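Local coordinates for protein salicylaldehyde dehydrogenase NahF (Pseudomonas putida, PDB 4JZ6) that probably oxidises salicylaldehyde to salicylate with NAD+ as the electron acceptor, a step of naphthalene degradation, at residues R174-A177 and Y178-C182. Numbering follows the deposited sequence.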
ATOM      1  N   ARG A 174      -6.473 -10.694  14.391  1.00 18.98           N
ATOM      2  CA  ARG A 174      -6.598  -9.655  13.381  1.00 18.46           C
ATOM      3  C   ARG A 174      -6.085 -10.151  12.019  1.00 24.45           C
ATOM      4  O   ARG A 174      -6.687  -9.866  10.983  1.00 25.09           O
ATOM      5  CB  ARG A 174      -5.873  -8.376  13.843  1.00 21.16           C
ATOM      6  CG  ARG A 174      -4.564  -8.075  13.116  1.00 23.50           C
ATOM      7  CD  ARG A 174      -3.407  -7.720  14.033  1.00 19.34           C
ATOM      8  NE  ARG A 174      -3.360  -6.311  14.410  1.00 21.81           N
ATOM      9  CZ  ARG A 174      -2.243  -5.586  14.464  1.00 27.99           C
ATOM     10  NH1 ARG A 174      -1.068  -6.123  14.148  1.00 19.07           N
ATOM     11  NH2 ARG A 174      -2.298  -4.318  14.837  1.00 32.54           N
ATOM     12  N   ALA A 175      -5.001 -10.929  12.031  1.00 22.71           N
ATOM     13  CA  ALA A 175      -4.360 -11.376  10.797  1.00 19.01           C
ATOM     14  C   ALA A 175      -5.050 -12.603  10.198  1.00 23.40           C
ATOM     15  O   ALA A 175      -4.614 -13.141   9.176  1.00 20.71           O
ATOM     16  CB  ALA A 175      -2.888 -11.658  11.042  1.00 19.50           C
ATOM     17  N   ILE A 176      -6.128 -13.043  10.836  1.00 22.66           N
ATOM     18  CA  ILE A 176      -6.903 -14.171  10.339  1.00 19.38           C
ATOM     19  C   ILE A 176      -8.331 -13.732  10.054  1.00 18.97           C
ATOM     20  O   ILE A 176      -8.820 -13.873   8.933  1.00 18.85           O
ATOM     21  CB  ILE A 176      -6.931 -15.322  11.363  1.00 19.94           C
ATOM     22  CG1 ILE A 176      -5.509 -15.815  11.635  1.00 20.45           C
ATOM     23  CG2 ILE A 176      -7.824 -16.456  10.881  1.00 20.21           C
ATOM     24  CD1 ILE A 176      -5.413 -16.840  12.734  1.00 21.08           C
ATOM     25  N   ALA A 177      -8.982 -13.186  11.078  1.00 18.98           N
ATOM     26  CA  ALA A 177     -10.386 -12.791  10.993  1.00 23.79           C
ATOM     27  C   ALA A 177     -10.667 -11.941   9.771  1.00 22.08           C
ATOM     28  O   ALA A 177     -11.590 -12.225   9.004  1.00 18.40           O
ATOM     29  CB  ALA A 177     -10.808 -12.040  12.248  1.00 21.19           C
ATOM     30  N   TYR A 178      -9.864 -10.900   9.592  1.00 20.81           N
ATOM     31  CA  TYR A 178     -10.100  -9.958   8.505  1.00 21.15           C
ATOM     32  C   TYR A 178      -9.881 -10.569   7.115  1.00 19.54           C
ATOM     33  O   TYR A 178     -10.767 -10.472   6.263  1.00 17.49           O
ATOM     34  CB  TYR A 178      -9.305  -8.667   8.715  1.00 17.47           C
ATOM     35  CG  TYR A 178      -9.814  -7.834   9.874  1.00 18.26           C
ATOM     36  CD1 TYR A 178     -11.170  -7.534  10.003  1.00 18.45           C
ATOM     37  CD2 TYR A 178      -8.940  -7.347  10.845  1.00 22.33           C
ATOM     38  CE1 TYR A 178     -11.634  -6.762  11.062  1.00 21.30           C
ATOM     39  CE2 TYR A 178      -9.397  -6.576  11.906  1.00 21.85           C
ATOM     40  CZ  TYR A 178     -10.742  -6.287  12.011  1.00 20.75           C
ATOM     41  OH  TYR A 178     -11.190  -5.528  13.072  1.00 18.60           O
ATOM     42  N   PRO A 179      -8.723 -11.222   6.882  1.00 19.10           N
ATOM     43  CA  PRO A 179      -8.593 -11.854   5.562  1.00 18.06           C
ATOM     44  C   PRO A 179      -9.671 -12.912   5.303  1.00 18.23           C
ATOM     45  O   PRO A 179     -10.091 -13.089   4.158  1.00 18.23           O
ATOM     46  CB  PRO A 179      -7.208 -12.504   5.626  1.00 18.47           C
ATOM     47  CG  PRO A 179      -6.445 -11.652   6.601  1.00 19.67           C
ATOM     48  CD  PRO A 179      -7.465 -11.301   7.652  1.00 18.14           C
ATOM     49  N   LEU A 180     -10.127 -13.595   6.347  1.00 18.44           N
ATOM     50  CA  LEU A 180     -11.206 -14.571   6.184  1.00 20.07           C
ATOM     51  C   LEU A 180     -12.522 -13.938   5.714  1.00 21.26           C
ATOM     52  O   LEU A 180     -13.087 -14.356   4.701  1.00 25.52           O
ATOM     53  CB  LEU A 180     -11.424 -15.390   7.458  1.00 19.04           C
ATOM     54  CG  LEU A 180     -10.311 -16.382   7.814  1.00 31.10           C
ATOM     55  CD1 LEU A 180     -10.833 -17.497   8.711  1.00 26.50           C
ATOM     56  CD2 LEU A 180      -9.674 -16.945   6.557  1.00 28.31           C
ATOM     57  N   VAL A 181     -13.004 -12.932   6.437  1.00 18.08           N
ATOM     58  CA  VAL A 181     -14.270 -12.302   6.077  1.00 21.45           C
ATOM     59  C   VAL A 181     -14.221 -11.651   4.687  1.00 17.66           C
ATOM     60  O   VAL A 181     -15.253 -11.451   4.047  1.00 18.25           O
ATOM     61  CB  VAL A 181     -14.733 -11.279   7.136  1.00 23.38           C
ATOM     62  CG1 VAL A 181     -13.831 -10.050   7.140  1.00 17.39           C
ATOM     63  CG2 VAL A 181     -16.189 -10.902   6.908  1.00 17.70           C
ATOM     64  N   CYS A 182     -13.018 -11.343   4.212  1.00 20.03           N
ATOM     65  CA  CYS A 182     -12.858 -10.782   2.873  1.00 25.90           C
ATOM     66  C   CYS A 182     -12.771 -11.878   1.808  1.00 20.46           C
ATOM     67  O   CYS A 182     -12.565 -11.607   0.622  1.00 17.75           O
ATOM     68  CB  CYS A 182     -11.654  -9.841   2.823  1.00 17.29           C
ATOM     69  SG  CYS A 182     -11.944  -8.275   3.706  1.00 16.99           S
TER
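The ring of Tyr-178 comes obliquely against the backbone carbonyl of Arg-174, with CD2 3.4 Å from Arg-174 O. CG of Tyr-178 is anti to its own carbonyl carbon (chi1 -69°), which turns the ring back along the helix toward Arg-174. Tyr-178 OH is hydrogen-bonded to Asp-475. The pyrrolidine ring of Pro-179 sits over the preceding turn. Its CG is 3.5 Å from Ala-175 O. Pro-179 CD also lies close to the turn, 3.2 Å from Ile-176 O. The proline nitrogen has no hydrogen to give, which costs the helix its bond to Ala-175 O. CD of the ring takes the place of that hydrogen, and the helix is kinked here. Ala-175 O instead accepts a hydrogen bond from the Ser-161 side chain. Regular bonding resumes at once. Leu-180 N donates to Ile-176 O at 2.9 Å. Val-181 N donates to Ala-177 O at 3.0 Å. Ile-176 and Leu-180 lie side by side and point the same way, CG2 of the first 3.9 Å from CD1 of the second. Leu-180 CG also lies 3.1 Å from Ile-176 O. Ile-176 meets Phe-188 and Leu-180 meets Val-186, both of strand 186-189, while the Arg-174 side chain leads away toward Glu-267, the predicted active-site residue, and a bound salicylaldehyde. Cutting Leu-180 back to an alanine would probably leave Ile-176 CG2 without its neighbour and open a gap against Val-186. This is a proline-kinked alpha-helix, the connecting helix of the beta-alpha-beta unit formed by strand 159-162, helix 170-181 and strand 186-189 in the aldehyde dehydrogenase fold.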